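Local coordinates for protein endoglucanase A (Clostridium acetobutylicum, PDB 3IK2) that probably hydrolyses internal beta-1,4-glucosidic bonds of cellulose as a glycoside hydrolase family 44 endoglucanase built on a TIM-like barrel, at residues M1-N6 / I454-N459; Q25-A30 / Y394-F399; S351-G356 / Y380-W385. One frame throughout, in Å; residues are numbered along the deposited sequence.

Contact 1 (M1-N6 / I454-N459); sequences MDVNVN and INFNFN
Strands 2-15 and 454-461 form the one parallel pair in the mixed beta sheet that stands beside the TIM-like barrel. Backbone bonds run in the regular parallel ladder: the N-H groups of Asn455, Asn457 and Asn459 donate in turn to the carbonyls of Met1, Val3 and Val5, and those of Val3 and Val5 donate to the carbonyls of Asn455 and Asn457. On the inward face Val3 lies alongside Phe456, and Val5 alongside Phe458, each pair pointing the same way. Val5 CG2 meets the edge of the Phe456 ring at CD1 (3.7 Å), while Val5 CB touches Phe458 CD1 (3.7 Å). Side chains of strands 427-433 and 440-447, from the same sheet, touch this side, and Phe458 stacks on Phe495. The other face is a polar ladder: each CG of Asp2, Asn4, Asn6 and their partners sits beside its backbone N, so Asn455 ND2 reaches Asp2 OD1 (3.0 Å) almost along the C-O axis, with carboxylate and amide planes 79° apart. Asn457 to Asn4 and Asn459 to Asn6 repeat the theme as weak bonds. Ile454 CG2 sits 3.6 Å above the centre of the Phe456 ring and is pressed unusually close to Val3 CG2, at 3.2 Å.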
loop_
_atom_site.group_PDB
_atom_site.type_symbol
_atom_site.label_atom_id
_atom_site.label_comp_id
_atom_site.label_asym_id
_atom_site.label_seq_id
_atom_site.Cartn_x
_atom_site.Cartn_y
_atom_site.Cartn_z
ATOM N N MET A 1 10.304 -25.072 -21.102
ATOM C CA MET A 1 9.566 -26.026 -20.199
ATOM C C MET A 1 8.074 -25.879 -20.468
ATOM O O MET A 1 7.648 -24.912 -21.089
ATOM C CB MET A 1 9.908 -25.767 -18.718
ATOM C CG MET A 1 9.279 -24.510 -18.101
ATOM S SD MET A 1 9.978 -23.916 -16.508
ATOM C CE MET A 1 11.473 -23.113 -17.079
ATOM N N ASP A 2 7.282 -26.848 -20.048
ATOM C CA ASP A 2 5.845 -26.760 -20.231
ATOM C C ASP A 2 5.209 -26.561 -18.877
ATOM O O ASP A 2 5.592 -27.203 -17.890
ATOM C CB ASP A 2 5.297 -28.025 -20.877
ATOM C CG ASP A 2 5.707 -28.174 -22.348
ATOM O OD1 ASP A 2 6.513 -27.369 -22.886
ATOM O OD2 ASP A 2 5.206 -29.125 -22.980
ATOM N N VAL A 3 4.233 -25.666 -18.834
ATOM C CA VAL A 3 3.525 -25.364 -17.617
ATOM C C VAL A 3 2.035 -25.397 -17.960
ATOM O O VAL A 3 1.617 -24.803 -18.955
ATOM C CB VAL A 3 3.981 -23.950 -17.077
ATOM C CG1 VAL A 3 3.071 -23.440 -15.950
ATOM C CG2 VAL A 3 5.466 -23.984 -16.650
ATOM N N ASN A 4 1.243 -26.109 -17.163
ATOM C CA ASN A 4 -0.217 -26.121 -17.342
ATOM C C ASN A 4 -0.866 -25.033 -16.511
ATOM O O ASN A 4 -0.470 -24.799 -15.377
ATOM C CB ASN A 4 -0.819 -27.488 -16.972
ATOM C CG ASN A 4 -0.198 -28.636 -17.781
ATOM O OD1 ASN A 4 -0.024 -28.529 -19.001
ATOM N ND2 ASN A 4 0.145 -29.746 -17.092
ATOM N N VAL A 5 -1.869 -24.368 -17.083
ATOM C CA VAL A 5 -2.648 -23.374 -16.357
ATOM C C VAL A 5 -4.112 -23.713 -16.505
ATOM O O VAL A 5 -4.675 -23.640 -17.602
ATOM C CB VAL A 5 -2.424 -21.964 -16.907
ATOM C CG1 VAL A 5 -3.255 -20.886 -16.086
ATOM C CG2 VAL A 5 -0.917 -21.657 -16.963
ATOM N N ASN A 6 -4.712 -24.044 -15.370
ATOM C CA ASN A 6 -6.109 -24.410 -15.268
ATOM C C ASN A 6 -6.946 -23.270 -14.682
ATOM O O ASN A 6 -6.830 -22.924 -13.481
ATOM C CB ASN A 6 -6.243 -25.682 -14.425
ATOM C CG ASN A 6 -5.555 -26.886 -15.069
ATOM O OD1 ASN A 6 -5.511 -27.020 -16.292
ATOM N ND2 ASN A 6 -5.030 -27.780 -14.239
ATOM N N ILE A 454 8.782 -20.537 -21.452
ATOM C CA ILE A 454 7.751 -21.440 -21.000
ATOM C C ILE A 454 6.639 -21.557 -22.026
ATOM O O ILE A 454 6.087 -20.553 -22.498
ATOM C CB ILE A 454 7.101 -21.022 -19.617
ATOM C CG1 ILE A 454 8.129 -20.915 -18.489
ATOM C CG2 ILE A 454 6.066 -22.074 -19.208
ATOM C CD1 ILE A 454 7.516 -20.377 -17.153
ATOM N N ASN A 455 6.323 -22.799 -22.353
ATOM C CA ASN A 455 5.108 -23.131 -23.076
ATOM C C ASN A 455 3.966 -23.275 -22.105
ATOM O O ASN A 455 3.926 -24.202 -21.302
ATOM C CB ASN A 455 5.280 -24.423 -23.873
ATOM C CG ASN A 455 6.387 -24.304 -24.909
ATOM O OD1 ASN A 455 6.364 -23.397 -25.757
ATOM N ND2 ASN A 455 7.397 -25.186 -24.811
ATOM N N PHE A 456 3.048 -22.325 -22.156
ATOM C CA PHE A 456 1.928 -22.360 -21.256
ATOM C C PHE A 456 0.800 -23.027 -21.994
ATOM O O PHE A 456 0.407 -22.585 -23.066
ATOM C CB PHE A 456 1.513 -20.954 -20.816
ATOM C CG PHE A 456 2.425 -20.331 -19.810
ATOM C CD1 PHE A 456 2.264 -20.603 -18.442
ATOM C CD2 PHE A 456 3.419 -19.438 -20.214
ATOM C CE1 PHE A 456 3.090 -20.016 -17.496
ATOM C CE2 PHE A 456 4.258 -18.838 -19.262
ATOM C CZ PHE A 456 4.093 -19.124 -17.910
ATOM N N ASN A 457 0.287 -24.087 -21.394
ATOM C CA ASN A 457 -0.869 -24.797 -21.898
ATOM C C ASN A 457 -2.066 -24.414 -21.034
ATOM O O ASN A 457 -2.111 -24.749 -19.861
ATOM C CB ASN A 457 -0.580 -26.309 -21.869
ATOM C CG ASN A 457 0.779 -26.647 -22.474
ATOM O OD1 ASN A 457 1.098 -26.206 -23.589
ATOM N ND2 ASN A 457 1.603 -27.401 -21.736
ATOM N N PHE A 458 -3.011 -23.673 -21.614
ATOM C CA PHE A 458 -4.114 -23.110 -20.875
ATOM C C PHE A 458 -5.345 -23.941 -21.031
ATOM O O PHE A 458 -5.741 -24.272 -22.152
ATOM C CB PHE A 458 -4.452 -21.675 -21.339
ATOM C CG PHE A 458 -3.375 -20.651 -21.038
ATOM C CD1 PHE A 458 -3.406 -19.919 -19.854
ATOM C CD2 PHE A 458 -2.339 -20.412 -21.955
ATOM C CE1 PHE A 458 -2.405 -18.968 -19.570
ATOM C CE2 PHE A 458 -1.341 -19.474 -21.692
ATOM C CZ PHE A 458 -1.370 -18.753 -20.479
ATOM N N ASN A 459 -5.999 -24.207 -19.903
ATOM C CA ASN A 459 -7.282 -24.892 -19.904
ATOM C C ASN A 459 -8.299 -24.041 -19.185
ATOM O O ASN A 459 -8.301 -23.980 -17.954
ATOM C CB ASN A 459 -7.159 -26.250 -19.204
ATOM C CG ASN A 459 -5.934 -27.018 -19.653
ATOM O OD1 ASN A 459 -5.965 -27.674 -20.710
ATOM N ND2 ASN A 459 -4.825 -26.925 -18.867
#

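Contact 2 (Q25-A30 / Y394-F399); sequences QDFSNA and YVQSAF
Gln396 NE2 is gripped by two hydrogen bonds, one to Ser28 OG in the loop (3.2 Å, N-H...O angle 161°) and one to Asn392 OD1 just ahead of the helix. Ser28 OG lies almost in the amide plane. At the other end of the same amide, OE1 accepts from Asn29 N (2.8 Å) in the carbonyl plane, on a lone pair, so three bonds fix the rotation of the group. CG stands beside the backbone N and the chain beyond it is extended (chi2 -166°), which carries the amide off helix 393-403 to the loop at Ser28 and Asn29. On the way Gln396 CB touches Ala30 CB (3.7 Å) and CG rests against Phe27 CD2 (3.7 Å). The Phe27 and Gln396 side chains run antiparallel past one another, ring and amide planes 31° apart. Farther in, the Phe27 side chain runs nearly perpendicular to that of Phe399 and sets CE1 3.7 Å above the centre of the Phe399 ring, the planes being oblique. Phe27 CZ also touches Val395 CG1 (4.0 Å). Asp26, by contrast, is held by salt bridges to Lys90 and Arg35, and Asn29 O accepts from Asn400 ND2. The contact thus joins the loop after the first barrel strand to the helix after the eighth, where the barrel closes. Its chemistry is split: an apolar inner patch supplies the packing, while the amide, accepting from one backbone N-H and donating to one hydroxyl oxygen, probably fixes how the loop lies on the helix.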
loop_
_atom_site.group_PDB
_atom_site.type_symbol
_atom_site.label_atom_id
_atom_site.label_comp_id
_atom_site.label_asym_id
_atom_site.label_seq_id
_atom_site.Cartn_x
_atom_site.Cartn_y
_atom_site.Cartn_z
ATOM N N GLN A 25 3.716 8.094 -4.562
ATOM C CA GLN A 25 4.488 8.969 -5.428
ATOM C C GLN A 25 3.938 8.848 -6.824
ATOM O O GLN A 25 3.832 7.751 -7.362
ATOM C CB GLN A 25 6.018 8.656 -5.410
ATOM C CG GLN A 25 6.768 9.088 -4.117
ATOM C CD GLN A 25 6.604 8.071 -2.998
ATOM O OE1 GLN A 25 6.388 6.883 -3.253
ATOM N NE2 GLN A 25 6.658 8.538 -1.755
ATOM N N ASP A 26 3.592 9.990 -7.413
ATOM C CA ASP A 26 3.114 9.996 -8.789
ATOM C C ASP A 26 4.122 9.491 -9.825
ATOM O O ASP A 26 5.295 9.764 -9.740
ATOM C CB ASP A 26 2.589 11.374 -9.178
ATOM C CG ASP A 26 1.266 11.678 -8.506
ATOM O OD1 ASP A 26 0.410 10.745 -8.388
ATOM O OD2 ASP A 26 1.111 12.831 -8.062
ATOM N N PHE A 27 3.589 8.798 -10.821
ATOM C CA PHE A 27 4.330 8.261 -11.939
ATOM C C PHE A 27 4.210 9.141 -13.154
ATOM O O PHE A 27 3.125 9.684 -13.453
ATOM C CB PHE A 27 3.778 6.896 -12.272
ATOM C CG PHE A 27 3.926 5.898 -11.155
ATOM C CD1 PHE A 27 2.805 5.247 -10.630
ATOM C CD2 PHE A 27 5.188 5.595 -10.642
ATOM C CE1 PHE A 27 2.935 4.287 -9.628
ATOM C CE2 PHE A 27 5.335 4.646 -9.613
ATOM C CZ PHE A 27 4.201 3.995 -9.111
ATOM N N SER A 28 5.322 9.296 -13.864
ATOM C CA SER A 28 5.318 10.092 -15.101
ATOM C C SER A 28 4.324 9.515 -16.106
ATOM O O SER A 28 3.614 10.270 -16.776
ATOM C CB SER A 28 6.742 10.209 -15.715
ATOM O OG SER A 28 7.317 8.908 -15.866
ATOM N N ASN A 29 4.259 8.186 -16.216
ATOM C CA ASN A 29 3.294 7.552 -17.139
ATOM C C ASN A 29 2.755 6.168 -16.710
ATOM O O ASN A 29 2.978 5.165 -17.379
ATOM C CB ASN A 29 3.875 7.483 -18.560
ATOM C CG ASN A 29 2.830 7.118 -19.598
ATOM O OD1 ASN A 29 1.615 7.305 -19.384
ATOM N ND2 ASN A 29 3.286 6.584 -20.729
ATOM N N ALA A 30 2.049 6.124 -15.587
ATOM C CA ALA A 30 1.465 4.881 -15.113
ATOM C C ALA A 30 0.130 5.152 -14.446
ATOM O O ALA A 30 0.010 6.054 -13.595
ATOM C CB ALA A 30 2.394 4.156 -14.171
ATOM N N TYR A 394 10.212 0.093 -14.924
ATOM C CA TYR A 394 9.590 -1.239 -14.866
ATOM C C TYR A 394 8.473 -1.371 -13.824
ATOM O O TYR A 394 7.540 -2.115 -14.027
ATOM C CB TYR A 394 10.635 -2.340 -14.692
ATOM C CG TYR A 394 11.276 -2.791 -15.995
ATOM C CD1 TYR A 394 10.714 -3.829 -16.760
ATOM C CD2 TYR A 394 12.454 -2.191 -16.457
ATOM C CE1 TYR A 394 11.309 -4.250 -17.956
ATOM C CE2 TYR A 394 13.060 -2.605 -17.639
ATOM C CZ TYR A 394 12.490 -3.632 -18.388
ATOM O OH TYR A 394 13.108 -4.022 -19.573
ATOM N N VAL A 395 8.573 -0.640 -12.712
ATOM C CA VAL A 395 7.449 -0.488 -11.803
ATOM C C VAL A 395 6.259 0.131 -12.560
ATOM O O VAL A 395 5.118 -0.343 -12.455
ATOM C CB VAL A 395 7.815 0.332 -10.525
ATOM C CG1 VAL A 395 6.527 0.833 -9.796
ATOM C CG2 VAL A 395 8.685 -0.510 -9.576
ATOM N N GLN A 396 6.520 1.166 -13.353
ATOM C CA GLN A 396 5.421 1.773 -14.090
ATOM C C GLN A 396 4.827 0.776 -15.079
ATOM O O GLN A 396 3.615 0.707 -15.214
ATOM C CB GLN A 396 5.876 3.051 -14.801
ATOM C CG GLN A 396 6.340 4.120 -13.858
ATOM C CD GLN A 396 6.456 5.478 -14.528
ATOM O OE1 GLN A 396 5.600 5.853 -15.315
ATOM N NE2 GLN A 396 7.483 6.235 -14.172
ATOM N N SER A 397 5.663 -0.034 -15.734
ATOM C CA SER A 397 5.135 -1.076 -16.645
ATOM C C SER A 397 4.159 -2.030 -15.952
ATOM O O SER A 397 3.174 -2.426 -16.545
ATOM C CB SER A 397 6.231 -1.933 -17.272
ATOM O OG SER A 397 7.316 -1.178 -17.713
ATOM N N ALA A 398 4.479 -2.438 -14.728
ATOM C CA ALA A 398 3.634 -3.353 -13.967
ATOM C C ALA A 398 2.269 -2.750 -13.731
ATOM O O ALA A 398 1.263 -3.411 -13.989
ATOM C CB ALA A 398 4.298 -3.756 -12.655
ATOM N N PHE A 399 2.224 -1.487 -13.286
ATOM C CA PHE A 399 0.963 -0.786 -13.110
ATOM C C PHE A 399 0.177 -0.692 -14.427
ATOM O O PHE A 399 -1.033 -0.947 -14.469
ATOM C CB PHE A 399 1.201 0.623 -12.546
ATOM C CG PHE A 399 1.376 0.672 -11.046
ATOM C CD1 PHE A 399 2.640 0.516 -10.463
ATOM C CD2 PHE A 399 0.269 0.899 -10.204
ATOM C CE1 PHE A 399 2.805 0.575 -9.054
ATOM C CE2 PHE A 399 0.436 0.966 -8.792
ATOM C CZ PHE A 399 1.693 0.797 -8.222
#

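Contact 3 (S351-G356 / Y380-W385); sequences SEYNYG and YFATYW
Glu352, at the corner where strand 347-353 turns, runs alongside Trp385, both side chains pointing the same way. Its CB is 4.2 Å from Trp385 CB. CG, beside the backbone N (chi1 -69°), reaches Trp385 CE3 at 3.7 Å. From there the chain is extended, and CD comes within 3.6 Å of Trp385 CE3. At the tip OE1 lies 3.8 Å above the indole plane, toward its rim, and is hydrogen-bonded to Tyr279 OH; OE2 passes by Trp385 CZ3 and forms a salt bridge with Arg36. The carboxylate is 29° from the ring plane, and the Arg36 guanidinium would tend to favour its charged form. One residue before Trp385, Tyr384 CA makes a CH-pi contact over the Tyr353 ring (3.9 Å to the centroid), whose OH binds Gln367. Trp385 N bonds to Tyr353 O (3.1 Å), and the Thr383 hydroxyl donates to Ser351 O. Asn354 ND2 donates to Trp385 O (2.8 Å), while its OD1 accepts from Gly356 N in an Asx turn. The whole lies at the C-terminal ends of the seventh and eighth strands of the (beta/alpha)8 barrel, the rim that carries the active site in TIM-barrel glycosidases.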
loop_
_atom_site.group_PDB
_atom_site.type_symbol
_atom_site.label_atom_id
_atom_site.label_comp_id
_atom_site.label_asym_id
_atom_site.label_seq_id
_atom_site.Cartn_x
_atom_site.Cartn_y
_atom_site.Cartn_z
ATOM N N SER A 351 -0.031 0.203 2.850
ATOM C CA SER A 351 0.158 1.600 2.454
ATOM C C SER A 351 1.596 1.991 2.122
ATOM O O SER A 351 1.826 3.083 1.618
ATOM C CB SER A 351 -0.432 2.546 3.496
ATOM O OG SER A 351 0.241 2.380 4.715
ATOM N N GLU A 352 2.555 1.135 2.439
ATOM C CA GLU A 352 3.895 1.201 1.850
ATOM C C GLU A 352 4.451 -0.199 1.575
ATOM O O GLU A 352 4.261 -1.115 2.373
ATOM C CB GLU A 352 4.872 1.955 2.738
ATOM C CG GLU A 352 4.610 3.450 2.856
ATOM C CD GLU A 352 5.572 4.128 3.815
ATOM O OE1 GLU A 352 6.745 3.677 3.876
ATOM O OE2 GLU A 352 5.158 5.114 4.484
ATOM N N TYR A 353 5.123 -0.336 0.433
ATOM C CA TYR A 353 5.808 -1.566 0.029
ATOM C C TYR A 353 6.677 -1.151 -1.164
ATOM O O TYR A 353 6.416 -0.149 -1.824
ATOM C CB TYR A 353 4.823 -2.703 -0.358
ATOM C CG TYR A 353 4.081 -2.412 -1.655
ATOM C CD1 TYR A 353 4.606 -2.832 -2.897
ATOM C CD2 TYR A 353 2.866 -1.702 -1.652
ATOM C CE1 TYR A 353 3.952 -2.538 -4.096
ATOM C CE2 TYR A 353 2.194 -1.411 -2.871
ATOM C CZ TYR A 353 2.761 -1.826 -4.080
ATOM O OH TYR A 353 2.120 -1.544 -5.262
ATOM N N ASN A 354 7.699 -1.930 -1.444
ATOM C CA ASN A 354 8.574 -1.707 -2.593
ATOM C C ASN A 354 9.434 -2.965 -2.645
ATOM O O ASN A 354 9.922 -3.418 -1.603
ATOM C CB ASN A 354 9.419 -0.435 -2.381
ATOM C CG ASN A 354 10.380 -0.145 -3.523
ATOM O OD1 ASN A 354 11.388 -0.814 -3.679
ATOM N ND2 ASN A 354 10.102 0.891 -4.283
ATOM N N TYR A 355 9.586 -3.517 -3.859
ATOM C CA TYR A 355 10.325 -4.759 -4.126
ATOM C C TYR A 355 11.720 -4.514 -4.708
ATOM O O TYR A 355 12.444 -5.456 -4.973
ATOM C CB TYR A 355 9.473 -5.780 -4.952
ATOM C CG TYR A 355 8.553 -6.541 -4.010
ATOM C CD1 TYR A 355 7.343 -5.979 -3.572
ATOM C CD2 TYR A 355 8.940 -7.784 -3.475
ATOM C CE1 TYR A 355 6.533 -6.637 -2.664
ATOM C CE2 TYR A 355 8.142 -8.448 -2.547
ATOM C CZ TYR A 355 6.951 -7.865 -2.136
ATOM O OH TYR A 355 6.165 -8.512 -1.221
ATOM N N GLY A 356 12.095 -3.249 -4.880
ATOM C CA GLY A 356 13.437 -2.886 -5.357
ATOM C C GLY A 356 13.626 -3.140 -6.836
ATOM O O GLY A 356 12.673 -3.548 -7.517
ATOM N N TYR A 380 -7.482 -4.718 0.316
ATOM C CA TYR A 380 -8.398 -3.646 -0.024
ATOM C C TYR A 380 -7.695 -2.424 -0.641
ATOM O O TYR A 380 -8.263 -1.722 -1.472
ATOM C CB TYR A 380 -9.152 -3.211 1.238
ATOM C CG TYR A 380 -10.188 -2.108 1.041
ATOM C CD1 TYR A 380 -11.449 -2.399 0.545
ATOM C CD2 TYR A 380 -9.914 -0.768 1.411
ATOM C CE1 TYR A 380 -12.432 -1.384 0.375
ATOM C CE2 TYR A 380 -10.886 0.262 1.259
ATOM C CZ TYR A 380 -12.145 -0.068 0.733
ATOM O OH TYR A 380 -13.136 0.897 0.556
ATOM N N PHE A 381 -6.471 -2.170 -0.209
ATOM C CA PHE A 381 -5.774 -0.920 -0.524
ATOM C C PHE A 381 -4.267 -1.193 -0.518
ATOM O O PHE A 381 -3.745 -1.897 0.360
ATOM C CB PHE A 381 -6.151 0.150 0.519
ATOM C CG PHE A 381 -5.601 1.550 0.224
ATOM C CD1 PHE A 381 -6.400 2.506 -0.412
ATOM C CD2 PHE A 381 -4.305 1.910 0.622
ATOM C CE1 PHE A 381 -5.897 3.814 -0.679
ATOM C CE2 PHE A 381 -3.796 3.198 0.354
ATOM C CZ PHE A 381 -4.594 4.149 -0.304
ATOM N N ALA A 382 -3.561 -0.650 -1.498
ATOM C CA ALA A 382 -2.109 -0.712 -1.460
ATOM C C ALA A 382 -1.532 0.493 -2.202
ATOM O O ALA A 382 -2.053 0.885 -3.235
ATOM C CB ALA A 382 -1.611 -2.019 -2.079
ATOM N N THR A 383 -0.483 1.067 -1.635
ATOM C CA THR A 383 0.211 2.198 -2.195
ATOM C C THR A 383 1.737 1.913 -2.167
ATOM O O THR A 383 2.357 1.704 -1.111
ATOM C CB THR A 383 -0.188 3.567 -1.540
ATOM O OG1 THR A 383 -0.343 3.437 -0.127
ATOM C CG2 THR A 383 -1.507 4.089 -2.096
ATOM N N TYR A 384 2.299 1.825 -3.366
ATOM C CA TYR A 384 3.712 1.690 -3.589
ATOM C C TYR A 384 4.422 2.929 -3.030
ATOM O O TYR A 384 3.853 4.027 -3.039
ATOM C CB TYR A 384 3.886 1.602 -5.105
ATOM C CG TYR A 384 5.282 1.787 -5.631
ATOM C CD1 TYR A 384 6.149 0.696 -5.729
ATOM C CD2 TYR A 384 5.717 3.034 -6.068
ATOM C CE1 TYR A 384 7.409 0.848 -6.210
ATOM C CE2 TYR A 384 6.994 3.196 -6.569
ATOM C CZ TYR A 384 7.833 2.087 -6.641
ATOM O OH TYR A 384 9.114 2.201 -7.140
ATOM N N TRP A 385 5.646 2.725 -2.524
ATOM C CA TRP A 385 6.532 3.772 -2.033
ATOM C C TRP A 385 7.831 3.738 -2.863
ATOM O O TRP A 385 8.505 2.707 -2.920
ATOM C CB TRP A 385 6.866 3.631 -0.526
ATOM C CG TRP A 385 7.658 4.815 -0.036
ATOM C CD1 TRP A 385 9.020 4.998 -0.152
ATOM C CD2 TRP A 385 7.149 6.007 0.627
ATOM N NE1 TRP A 385 9.377 6.230 0.377
ATOM C CE2 TRP A 385 8.254 6.861 0.864
ATOM C CE3 TRP A 385 5.873 6.420 1.058
ATOM C CZ2 TRP A 385 8.118 8.117 1.483
ATOM C CZ3 TRP A 385 5.737 7.680 1.683
ATOM C CH2 TRP A 385 6.855 8.503 1.887
#

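The chain enters through strand 2-15, whose start pairs with residues 454-459, closing the widest loop, contact 1, in the sheet beside the barrel. Next come the first barrel strand and the loop 25-30. The chain then makes barrel strands two to six before the seventh strand, helix 361-376 and eighth strand form a beta-alpha-beta unit, tied by contact 3. Helix 393-403 follows and closes contact 2 on the early loop. The loops are nested without crossing: 3 within 2, 2 within 1. Contacts 2 and 3 touch, with Phe27 CZ 3.5 Å from Tyr384 CD2, whereas contact 1 lies about 30 Å from contact 3, centre to centre.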